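Local coordinates for protein pantothenate synthetase (Francisella tularensis subsp. tularensis, PDB 3N8H) that probably catalyses the ATP-dependent condensation of pantoate with beta-alanine to give pantothenate, by way of a pantoyl-adenylate intermediate, at residues Lys45-Asn50 / Asn145-Leu149; Ile118-Ser123 / Gln232-Leu237; Lys204-Leu209 / Lys223-Ala229; Arg180-Pro186 / Leu252-Phe256. Residue numbers count along the deposited sequence, not the author numbering.

Interaction 1 of 4, residues Lys45-Asn50 / Asn145-Leu149; sequences KAKSEN and NNLYL. With AMP (adenosine monophosphate), chain D.
The C-terminal turn of helix 37-49 lies on strand 146-150 of the parallel sheet, the two running nearly antiparallel: the short axes come within 9.6 Å at 157°, and Ala46 faces Tyr148 with their CA atoms 6.9 Å apart. Asn145, in the loop before the strand, hydrogen-bonds through OD1 to Ile26 of the neighbouring strand. Asn146 (chi1 m) opens the extended run and gives a hydrogen bond from ND2 to Asn50 OD1 at 2.8 Å. Leu147 turns to the other face of the sheet, where it meets helix 154-166. Tyr148, also m, has the largest share of the contact (98 Å²). Ala46 CB sits over one face of its ring as a CH-pi contact, 3.9 Å from the centroid, and Lys45 CG lies 3.8 Å from its CE1. The phenol OH of Tyr148 donates to Glu49 OE1 (2.6 Å) and accepts from Asn50 ND2 (2.8 Å). The same Asn50 ND2 gives a second hydrogen bond to Ala46 O (2.9 Å), while Glu49 OE2 pairs with Lys45 NZ at 3.3 Å. Leu149 then brings its CA to 3.4 Å from O3' of AMP. A helix packed on a parallel strand is the basic layer pairing of the Rossmann-like fold of the HUP clan. The polar groups of this interface thus form a continuous hydrogen-bond chain from Asn146, at the strand start, through Asn50, at the helix end, and Tyr148 to Glu49.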
# COMPACT_ATOMS: atom_id res chain seq x y z
N LYS A 45 19.41 -4.92 -20.40
CA LYS A 45 20.11 -4.62 -19.18
C LYS A 45 19.84 -5.68 -18.10
O LYS A 45 20.78 -6.21 -17.49
CB LYS A 45 19.72 -3.23 -18.68
CG LYS A 45 20.55 -2.75 -17.51
CD LYS A 45 22.00 -2.47 -17.91
CE LYS A 45 22.83 -2.05 -16.69
NZ LYS A 45 24.30 -2.24 -16.90
N ALA A 46 18.56 -5.97 -17.85
CA ALA A 46 18.18 -7.04 -16.94
C ALA A 46 18.87 -8.37 -17.29
O ALA A 46 19.39 -9.07 -16.41
CB ALA A 46 16.67 -7.20 -16.89
N LYS A 47 18.93 -8.70 -18.58
CA LYS A 47 19.52 -9.99 -18.98
C LYS A 47 21.01 -10.04 -18.68
O LYS A 47 21.54 -11.08 -18.29
CB LYS A 47 19.26 -10.32 -20.45
CG LYS A 47 17.86 -10.84 -20.76
CD LYS A 47 17.66 -12.31 -20.34
CE LYS A 47 18.45 -13.27 -21.23
NZ LYS A 47 18.14 -14.70 -20.88
N SER A 48 21.69 -8.91 -18.86
CA SER A 48 23.13 -8.86 -18.63
C SER A 48 23.47 -8.90 -17.14
O SER A 48 24.65 -9.01 -16.78
CB SER A 48 23.71 -7.58 -19.21
OG SER A 48 23.36 -6.49 -18.39
N GLU A 49 22.45 -8.81 -16.28
CA GLU A 49 22.64 -8.61 -14.84
C GLU A 49 21.96 -9.66 -13.95
O GLU A 49 22.09 -9.61 -12.72
CB GLU A 49 22.14 -7.20 -14.43
CG GLU A 49 23.17 -6.11 -14.62
CD GLU A 49 22.73 -4.78 -14.05
OE1 GLU A 49 21.61 -4.70 -13.51
OE2 GLU A 49 23.51 -3.81 -14.14
N ASN A 50 21.24 -10.60 -14.55
CA ASN A 50 20.44 -11.55 -13.77
C ASN A 50 20.41 -12.94 -14.40
O ASN A 50 20.69 -13.10 -15.59
CB ASN A 50 19.01 -11.04 -13.61
CG ASN A 50 18.93 -9.72 -12.84
OD1 ASN A 50 18.79 -9.69 -11.60
ND2 ASN A 50 18.98 -8.62 -13.57
N ASN A 145 14.96 -9.45 -7.34
CA ASN A 145 16.16 -8.85 -6.77
C ASN A 145 16.41 -7.47 -7.37
O ASN A 145 16.86 -6.55 -6.66
CB ASN A 145 17.36 -9.75 -7.05
CG ASN A 145 17.24 -11.10 -6.40
OD1 ASN A 145 17.07 -12.12 -7.09
ND2 ASN A 145 17.32 -11.13 -5.08
N ASN A 146 16.13 -7.35 -8.67
CA ASN A 146 16.41 -6.13 -9.42
C ASN A 146 15.24 -5.64 -10.26
O ASN A 146 14.63 -6.40 -11.02
CB ASN A 146 17.62 -6.30 -10.33
CG ASN A 146 18.90 -6.57 -9.55
OD1 ASN A 146 19.32 -5.77 -8.72
ND2 ASN A 146 19.51 -7.71 -9.81
N LEU A 147 14.94 -4.35 -10.13
CA LEU A 147 13.84 -3.72 -10.87
C LEU A 147 14.40 -2.71 -11.88
O LEU A 147 15.18 -1.85 -11.50
CB LEU A 147 12.88 -2.99 -9.92
CG LEU A 147 11.68 -2.28 -10.56
CD1 LEU A 147 10.82 -3.26 -11.34
CD2 LEU A 147 10.82 -1.50 -9.51
N TYR A 148 13.98 -2.81 -13.14
CA TYR A 148 14.49 -1.93 -14.21
C TYR A 148 13.41 -0.95 -14.67
O TYR A 148 12.30 -1.36 -15.03
CB TYR A 148 15.06 -2.78 -15.38
CG TYR A 148 16.21 -3.63 -14.87
CD1 TYR A 148 17.52 -3.19 -14.97
CD2 TYR A 148 15.97 -4.80 -14.18
CE1 TYR A 148 18.57 -3.93 -14.43
CE2 TYR A 148 17.01 -5.54 -13.65
CZ TYR A 148 18.30 -5.10 -13.77
OH TYR A 148 19.32 -5.88 -13.22
N LEU A 149 13.74 0.35 -14.60
CA LEU A 149 12.83 1.44 -14.89
C LEU A 149 13.50 2.42 -15.84
O LEU A 149 14.72 2.62 -15.77
CB LEU A 149 12.43 2.18 -13.60
CG LEU A 149 11.70 1.45 -12.46
CD1 LEU A 149 11.47 2.40 -11.29
CD2 LEU A 149 10.37 0.87 -12.95
P AMP D . 5.35 1.69 -20.18
O1P AMP D . 5.17 0.33 -20.86
O2P AMP D . 5.34 2.89 -21.07
O3P AMP D . 4.49 1.85 -18.98
O5' AMP D . 6.91 1.65 -19.74
C5' AMP D . 7.51 0.52 -19.10
C4' AMP D . 8.91 0.85 -18.67
O4' AMP D . 9.71 1.18 -19.85
C3' AMP D . 9.02 2.06 -17.72
O3' AMP D . 10.10 1.85 -16.79
C2' AMP D . 9.36 3.19 -18.67
O2' AMP D . 9.98 4.33 -18.09
C1' AMP D . 10.27 2.47 -19.67
N9 AMP D . 10.39 3.20 -20.94
C8 AMP D . 9.36 3.65 -21.69
N7 AMP D . 9.83 4.32 -22.79
C5 AMP D . 11.19 4.31 -22.72
C6 AMP D . 12.29 4.83 -23.55
N6 AMP D . 12.01 5.51 -24.67
N1 AMP D . 13.56 4.61 -23.16
C2 AMP D . 13.82 3.94 -22.01
N3 AMP D . 12.86 3.43 -21.21
C4 AMP D . 11.55 3.57 -21.50

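Interaction 2 of 4, residues Ile118-Ser123 / Gln232-Leu237; sequences ILEGKS and QYIQKL
Leu119 and Tyr233 each lose 93 Å² to this contact and form its centre, with their CA atoms 7.2 Å apart. Leu119 is the N-cap residue of the short helix 120-123 and has a positive phi (48/-120). This conformation lays its CA over one face of the Tyr233 ring in a CH-pi contact, 4.1 Å from the centroid and 20° off the normal. Its side chain (chi1 m, chi2 t) runs on along the strand, placing CD2 3.3 Å from Tyr233 CE2 and 3.9 Å from Gln235 CB. Tyr233, with chi1 p, reaches across so that its OH donates to Glu120 OE1 at 2.6 Å, close to the plane of the ring. Glu120 OE2 is held by a salt bridge to Arg251. Strand 230-237 is an edge of the three-stranded antiparallel sheet of the C-terminal part of the enzyme, and Gln232 (-82/-56) and Tyr233 (-156/155) form a classic beta bulge opposite Ala244. The bulge lets both consecutive side chains point toward the helix. Ser123, which buries 42 Å², packs its CB 3.9 Å from Tyr233 CE1; its OG hydrogen-bonds to Arg251, which also binds Gln232 OE1. A water bridges the segments, donating to Ser123 O and to Gln232 OE1, both at 2.8 Å. At the far end, Ile118 CD1 approaches Leu237 CG to 4.5 Å.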
# COMPACT_ATOMS: atom_id res chain seq x y z
N ILE A 118 3.08 17.82 -8.81
CA ILE A 118 3.50 18.67 -9.92
C ILE A 118 3.61 17.89 -11.22
O ILE A 118 3.51 16.65 -11.22
CB ILE A 118 4.85 19.34 -9.63
CG1 ILE A 118 5.91 18.27 -9.30
CG2 ILE A 118 4.71 20.39 -8.47
CD1 ILE A 118 7.36 18.76 -9.30
N LEU A 119 3.81 18.62 -12.33
CA LEU A 119 4.07 18.01 -13.62
C LEU A 119 3.07 16.90 -13.91
O LEU A 119 1.86 17.14 -13.94
CB LEU A 119 5.51 17.48 -13.65
CG LEU A 119 6.55 18.60 -13.41
CD1 LEU A 119 7.96 18.06 -13.12
CD2 LEU A 119 6.56 19.57 -14.59
N GLU A 120 3.57 15.68 -14.10
CA GLU A 120 2.68 14.60 -14.48
C GLU A 120 1.55 14.35 -13.44
O GLU A 120 0.37 14.10 -13.78
CB GLU A 120 3.52 13.37 -14.73
CG GLU A 120 2.98 12.43 -15.76
CD GLU A 120 2.86 13.00 -17.17
OE1 GLU A 120 3.20 14.18 -17.48
OE2 GLU A 120 2.41 12.21 -17.99
N GLY A 121 1.88 14.47 -12.17
CA GLY A 121 0.89 14.27 -11.13
C GLY A 121 -0.29 15.24 -11.20
O GLY A 121 -1.44 14.89 -10.91
N LYS A 122 0.00 16.47 -11.60
CA LYS A 122 -1.03 17.51 -11.65
C LYS A 122 -1.80 17.37 -12.96
O LYS A 122 -3.02 17.55 -13.02
CB LYS A 122 -0.37 18.90 -11.57
CG LYS A 122 -1.36 20.04 -11.60
CD LYS A 122 -0.65 21.38 -11.54
CE LYS A 122 -1.00 22.12 -10.26
NZ LYS A 122 -0.51 23.53 -10.28
N SER A 123 -1.04 17.06 -14.00
CA SER A 123 -1.55 16.87 -15.35
C SER A 123 -2.43 15.62 -15.42
O SER A 123 -3.41 15.58 -16.17
CB SER A 123 -0.35 16.77 -16.31
OG SER A 123 -0.72 17.03 -17.63
N GLN A 232 1.27 20.75 -23.09
CA GLN A 232 0.63 20.66 -21.77
C GLN A 232 1.41 21.46 -20.73
O GLN A 232 0.85 22.32 -20.02
CB GLN A 232 0.53 19.19 -21.32
CG GLN A 232 -0.44 18.35 -22.12
CD GLN A 232 -1.77 18.13 -21.41
OE1 GLN A 232 -1.86 17.30 -20.49
NE2 GLN A 232 -2.81 18.87 -21.83
N TYR A 233 2.69 21.15 -20.60
CA TYR A 233 3.55 21.91 -19.70
C TYR A 233 4.99 21.77 -20.15
O TYR A 233 5.36 20.82 -20.84
CB TYR A 233 3.38 21.48 -18.24
CG TYR A 233 3.78 20.05 -17.95
CD1 TYR A 233 2.82 19.04 -17.88
CD2 TYR A 233 5.12 19.71 -17.78
CE1 TYR A 233 3.18 17.72 -17.62
CE2 TYR A 233 5.49 18.40 -17.53
CZ TYR A 233 4.52 17.41 -17.45
OH TYR A 233 4.89 16.11 -17.20
N ILE A 234 5.78 22.77 -19.79
CA ILE A 234 7.23 22.66 -19.90
C ILE A 234 7.81 23.38 -18.69
O ILE A 234 7.40 24.50 -18.36
CB ILE A 234 7.79 23.22 -21.24
CG1 ILE A 234 9.28 22.88 -21.39
CG2 ILE A 234 7.53 24.74 -21.37
CD1 ILE A 234 9.79 23.06 -22.83
N GLN A 235 8.74 22.72 -18.01
CA GLN A 235 9.28 23.27 -16.78
C GLN A 235 10.71 22.82 -16.54
O GLN A 235 11.12 21.73 -16.96
CB GLN A 235 8.43 22.82 -15.58
CG GLN A 235 7.04 23.41 -15.55
CD GLN A 235 6.60 23.80 -14.16
OE1 GLN A 235 7.26 23.49 -13.16
NE2 GLN A 235 5.47 24.49 -14.07
N LYS A 236 11.46 23.68 -15.86
CA LYS A 236 12.76 23.27 -15.32
C LYS A 236 12.59 22.83 -13.88
O LYS A 236 12.10 23.59 -13.04
CB LYS A 236 13.76 24.42 -15.37
CG LYS A 236 13.96 24.99 -16.76
CD LYS A 236 14.89 26.19 -16.73
CE LYS A 236 14.82 26.96 -18.03
NZ LYS A 236 15.72 28.17 -18.00
N LEU A 237 12.96 21.60 -13.59
CA LEU A 237 13.01 21.12 -12.22
C LEU A 237 14.46 20.77 -11.95
O LEU A 237 15.02 19.88 -12.60
CB LEU A 237 12.11 19.90 -12.02
CG LEU A 237 11.55 19.55 -10.63
CD1 LEU A 237 11.70 18.06 -10.33
CD2 LEU A 237 12.14 20.40 -9.50
O HOH W 1 -3.60 15.75 -18.97

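Interaction 3 of 4, residues Lys204-Leu209 / Lys223-Ala229; sequences KIYEIL and KINSTGA
Lys204-Leu209, within helix 196-210, faces Lys223-Ala229, the last turn of helix 217-225 and the turn that follows. Their CA atoms come to 5.7 Å between Ile205 and Ile224 and to 6.9 Å between Lys204 and Thr227. Ile208 is the largest bump (73 Å² covered): with chi1 m and chi2 t its CD1 enters the hollow between Lys223, Ile224 and Thr227, lying 3.6 Å from Lys223 O and 3.7 Å from Thr227 CG2. Thr227, covered nearly as much, projects the other way, and its OG1 stands 3.7 Å from Ile205 CG1. The CD1 of Ile205 presses on Ala229 CB at 3.4 Å, while its CG1 lies 4.3 Å from Ile224 CG2. Deeper in, the CD1 of Ile224 (m, t) meets Leu209 CD2 at 4.0 Å. Lys204 flanks the contact, its CB 4.2 Å from Thr227 CG2. Since Thr227 OG1 donates to Ile224 O (2.8 Å) and accepts from Ala229 N (3.2 Å, an ST turn), its methyl is left to face Ile208. Asn225-Gly228 form a type I turn; Gly228, at phi 105°, where a CB would clash with the preceding carbonyl O, ends the helical path and swings Ala229 back toward Ile205. Ile205 and Ala229 both also touch Ile247 of strand 240-247. This is apolar packing of a helical hairpin set against the small antiparallel sheet of the C-terminal part of the enzyme.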
# COMPACT_ATOMS: atom_id res chain seq x y z
N LYS A 204 9.52 17.76 -35.84
CA LYS A 204 9.69 19.21 -35.79
C LYS A 204 9.84 19.74 -34.36
O LYS A 204 10.64 20.62 -34.10
CB LYS A 204 8.55 19.94 -36.50
CG LYS A 204 8.62 19.89 -38.02
CD LYS A 204 7.46 20.64 -38.68
CE LYS A 204 6.13 19.95 -38.41
NZ LYS A 204 5.03 20.50 -39.25
N ILE A 205 9.03 19.23 -33.45
CA ILE A 205 9.15 19.60 -32.05
C ILE A 205 10.59 19.36 -31.56
O ILE A 205 11.18 20.21 -30.88
CB ILE A 205 8.16 18.80 -31.15
CG1 ILE A 205 6.71 19.23 -31.41
CG2 ILE A 205 8.52 18.96 -29.66
CD1 ILE A 205 5.69 18.39 -30.64
N TYR A 206 11.15 18.20 -31.90
CA TYR A 206 12.48 17.84 -31.42
C TYR A 206 13.62 18.53 -32.17
O TYR A 206 14.74 18.63 -31.66
CB TYR A 206 12.64 16.33 -31.31
CG TYR A 206 12.06 15.88 -30.01
CD1 TYR A 206 12.87 15.65 -28.90
CD2 TYR A 206 10.68 15.78 -29.85
CE1 TYR A 206 12.32 15.29 -27.68
CE2 TYR A 206 10.13 15.43 -28.64
CZ TYR A 206 10.95 15.19 -27.56
OH TYR A 206 10.37 14.85 -26.38
N GLU A 207 13.32 19.04 -33.36
CA GLU A 207 14.27 19.84 -34.11
C GLU A 207 14.38 21.17 -33.39
O GLU A 207 15.44 21.77 -33.29
CB GLU A 207 13.77 20.02 -35.54
CG GLU A 207 14.78 20.59 -36.52
CD GLU A 207 14.27 20.58 -37.95
OE1 GLU A 207 14.32 21.65 -38.61
OE2 GLU A 207 13.81 19.51 -38.42
N ILE A 208 13.24 21.62 -32.87
CA ILE A 208 13.17 22.86 -32.10
C ILE A 208 13.87 22.71 -30.75
O ILE A 208 14.66 23.56 -30.35
CB ILE A 208 11.70 23.27 -31.89
CG1 ILE A 208 11.07 23.68 -33.23
CG2 ILE A 208 11.57 24.36 -30.84
CD1 ILE A 208 9.58 23.92 -33.15
N LEU A 209 13.56 21.63 -30.06
CA LEU A 209 14.14 21.41 -28.74
C LEU A 209 15.67 21.36 -28.82
O LEU A 209 16.35 21.95 -27.99
CB LEU A 209 13.57 20.14 -28.11
CG LEU A 209 12.09 20.23 -27.66
CD1 LEU A 209 11.52 18.85 -27.28
CD2 LEU A 209 11.92 21.27 -26.53
N LYS A 223 6.76 28.17 -30.07
CA LYS A 223 7.34 27.48 -31.21
C LYS A 223 6.82 26.05 -31.32
O LYS A 223 6.50 25.59 -32.41
CB LYS A 223 8.87 27.50 -31.17
CG LYS A 223 9.45 28.85 -31.54
CD LYS A 223 10.60 29.21 -30.64
CE LYS A 223 11.90 28.65 -31.17
NZ LYS A 223 12.85 29.77 -31.44
N ILE A 224 6.73 25.37 -30.19
CA ILE A 224 6.18 24.03 -30.15
C ILE A 224 4.69 24.01 -30.56
O ILE A 224 4.28 23.17 -31.35
CB ILE A 224 6.40 23.43 -28.79
CG1 ILE A 224 7.88 23.12 -28.65
CG2 ILE A 224 5.52 22.20 -28.57
CD1 ILE A 224 8.29 22.79 -27.25
N ASN A 225 3.91 24.94 -30.04
CA ASN A 225 2.50 25.03 -30.43
C ASN A 225 2.31 25.39 -31.90
O ASN A 225 1.30 25.05 -32.50
CB ASN A 225 1.73 26.01 -29.52
CG ASN A 225 1.50 25.44 -28.11
OD1 ASN A 225 1.60 24.22 -27.88
ND2 ASN A 225 1.19 26.32 -27.16
N SER A 226 3.30 26.04 -32.51
CA SER A 226 3.14 26.42 -33.90
C SER A 226 3.36 25.23 -34.86
O SER A 226 3.12 25.36 -36.05
CB SER A 226 4.03 27.61 -34.27
OG SER A 226 5.37 27.20 -34.48
N THR A 227 3.79 24.09 -34.33
CA THR A 227 3.95 22.91 -35.18
C THR A 227 2.62 22.21 -35.33
O THR A 227 2.48 21.31 -36.16
CB THR A 227 4.92 21.89 -34.55
OG1 THR A 227 4.29 21.29 -33.40
CG2 THR A 227 6.23 22.58 -34.12
N GLY A 228 1.65 22.59 -34.51
CA GLY A 228 0.36 21.91 -34.49
C GLY A 228 0.17 21.01 -33.29
O GLY A 228 -0.94 20.55 -33.02
N ALA A 229 1.26 20.74 -32.57
CA ALA A 229 1.17 20.07 -31.28
C ALA A 229 0.53 21.02 -30.25
O ALA A 229 0.50 22.23 -30.47
CB ALA A 229 2.56 19.65 -30.83

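Interaction 4 of 4, residues Arg180-Pro186 / Leu252-Phe256; sequences RQPSGLP and LIDNF
Arg180-Pro186 is a loop between strand 172-176 and helix 196-210, folded back on itself by a type I turn from Gln181 to Gly184. The turn is closed by Gly184 N to Gln181 O (2.7 Å), and Gln181 N binds Leu185 O at 2.8 Å. Gly184 has a positive phi of 112°. Leu252-Phe256 is extended, in the edge strand 250-257 of the antiparallel sheet, with Leu252, Asp254 and Phe256 directed at the loop; Pro186 and Asp254 have the closest CA atoms, 6.9 Å apart. The Arg180 side chain (m, t, t) stretches to a two-pronged salt bridge, NH1 to Asp254 OD2 at 2.9 Å and NH2 to Asp254 OD1 at 3.0 Å, while NH1 also donates to Gly184 O (2.9 Å). Asp254 OD2 binds the hydroxyl of Tyr206 as well. Next to this bridge Pro186 CG rests 3.3 Å from Asp254 CG, and Leu185 CD1 meets Leu252 CD1 at 4.1 Å. Phe256 CB lies 4.0 Å from Arg180 NH2. This buried junction ties the C-terminal sheet to the loop leading into the nucleotide site, where the Pro186 side chain lies about 5 Å from AMP and is followed by the predicted ATP-binding run Leu187-Arg190.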
# COMPACT_ATOMS: atom_id res chain seq x y z
N ARG A 180 15.83 6.99 -27.87
CA ARG A 180 15.28 8.03 -28.74
C ARG A 180 15.36 7.67 -30.24
O ARG A 180 16.27 6.94 -30.68
CB ARG A 180 16.03 9.35 -28.47
CG ARG A 180 15.91 9.84 -27.02
CD ARG A 180 16.64 11.17 -26.71
NE ARG A 180 16.46 11.52 -25.29
CZ ARG A 180 15.37 12.12 -24.80
NH1 ARG A 180 14.38 12.46 -25.63
NH2 ARG A 180 15.27 12.39 -23.50
N GLN A 181 14.39 8.19 -31.01
CA GLN A 181 14.49 8.29 -32.47
C GLN A 181 15.63 9.22 -32.90
O GLN A 181 16.06 10.09 -32.14
CB GLN A 181 13.21 8.88 -33.08
CG GLN A 181 11.98 8.06 -32.89
CD GLN A 181 12.04 6.73 -33.64
OE1 GLN A 181 13.02 6.43 -34.33
NE2 GLN A 181 10.99 5.91 -33.50
N PRO A 182 16.08 9.10 -34.16
CA PRO A 182 17.17 9.96 -34.58
C PRO A 182 16.92 11.47 -34.32
O PRO A 182 17.87 12.21 -34.02
CB PRO A 182 17.32 9.64 -36.07
CG PRO A 182 16.96 8.18 -36.14
CD PRO A 182 15.85 7.99 -35.12
N SER A 183 15.66 11.90 -34.40
CA SER A 183 15.29 13.29 -34.17
C SER A 183 15.46 13.70 -32.71
O SER A 183 15.58 14.88 -32.40
CB SER A 183 13.83 13.55 -34.61
OG SER A 183 12.93 12.81 -33.79
N GLY A 184 15.46 12.71 -31.81
CA GLY A 184 15.47 12.97 -30.38
C GLY A 184 14.17 12.56 -29.70
O GLY A 184 14.14 12.35 -28.50
N LEU A 185 13.09 12.45 -30.47
CA LEU A 185 11.81 11.96 -29.96
C LEU A 185 11.95 10.63 -29.21
O LEU A 185 12.37 9.63 -29.79
CB LEU A 185 10.82 11.80 -31.14
CG LEU A 185 9.41 11.27 -30.87
CD1 LEU A 185 8.61 12.26 -30.00
CD2 LEU A 185 8.70 11.00 -32.19
N PRO A 186 11.57 10.62 -27.92
CA PRO A 186 11.61 9.42 -27.11
C PRO A 186 10.76 8.31 -27.73
O PRO A 186 9.68 8.57 -28.27
CB PRO A 186 10.93 9.85 -25.80
CG PRO A 186 11.00 11.29 -25.77
CD PRO A 186 11.04 11.78 -27.18
N LEU A 252 2.27 12.63 -25.27
CA LEU A 252 3.66 12.21 -25.06
C LEU A 252 4.39 13.07 -24.02
O LEU A 252 4.07 14.25 -23.87
CB LEU A 252 4.43 12.29 -26.37
CG LEU A 252 3.86 11.44 -27.51
CD1 LEU A 252 4.78 11.55 -28.71
CD2 LEU A 252 3.65 9.98 -27.06
N ILE A 253 5.36 12.47 -23.31
CA ILE A 253 6.13 13.19 -22.30
C ILE A 253 7.61 12.94 -22.53
O ILE A 253 8.01 11.98 -23.23
CB ILE A 253 5.76 12.78 -20.84
CG1 ILE A 253 6.52 11.51 -20.36
CG2 ILE A 253 4.25 12.61 -20.69
CD1 ILE A 253 6.17 11.06 -18.94
N ASP A 254 8.41 13.81 -21.93
CA ASP A 254 9.86 13.70 -22.00
C ASP A 254 10.52 14.46 -20.83
O ASP A 254 9.95 15.37 -20.24
CB ASP A 254 10.35 14.23 -23.36
CG ASP A 254 11.75 13.75 -23.70
OD1 ASP A 254 12.36 12.96 -22.90
OD2 ASP A 254 12.26 14.18 -24.76
N ASN A 255 11.74 14.07 -20.49
CA ASN A 255 12.56 14.91 -19.64
C ASN A 255 14.02 14.65 -20.01
O ASN A 255 14.37 13.56 -20.47
CB ASN A 255 12.29 14.62 -18.16
CG ASN A 255 12.97 13.39 -17.71
OD1 ASN A 255 14.15 13.43 -17.30
ND2 ASN A 255 12.28 12.27 -17.84
N PHE A 256 14.86 15.67 -19.88
CA PHE A 256 16.29 15.55 -20.17
C PHE A 256 17.03 16.65 -19.42
O PHE A 256 16.41 17.63 -18.98
CB PHE A 256 16.54 15.68 -21.70
CG PHE A 256 15.66 16.71 -22.38
CD1 PHE A 256 15.93 18.07 -22.24
CD2 PHE A 256 14.57 16.33 -23.15
CE1 PHE A 256 15.13 19.03 -22.86
CE2 PHE A 256 13.75 17.29 -23.77
CZ PHE A 256 14.04 18.65 -23.62

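How the interactions relate
Interactions 2, 3 and 4 cluster round the small antiparallel sheet, whereas interaction 1 lies in the parallel sheet, with its centre 23 Å from that of interaction 4 and 35 Å from that of interaction 3. Interaction 4 touches both neighbours: Tyr206 OH of helix 196-210 approaches Asp254 OD2 at 2.6 Å, a probable hydrogen bond, and Glu120 OE2 packs 3.3 Å from Ile253 CG2. Helix 217-225 of interaction 3 leads directly into strand 230-237 of interaction 2. AMP lies between the two parts, reached by Leu149 from interaction 1 and approached by Pro186 from interaction 4; bound proline is about 6 Å from Ile253 and 7 Å from Glu120, side chain to ligand.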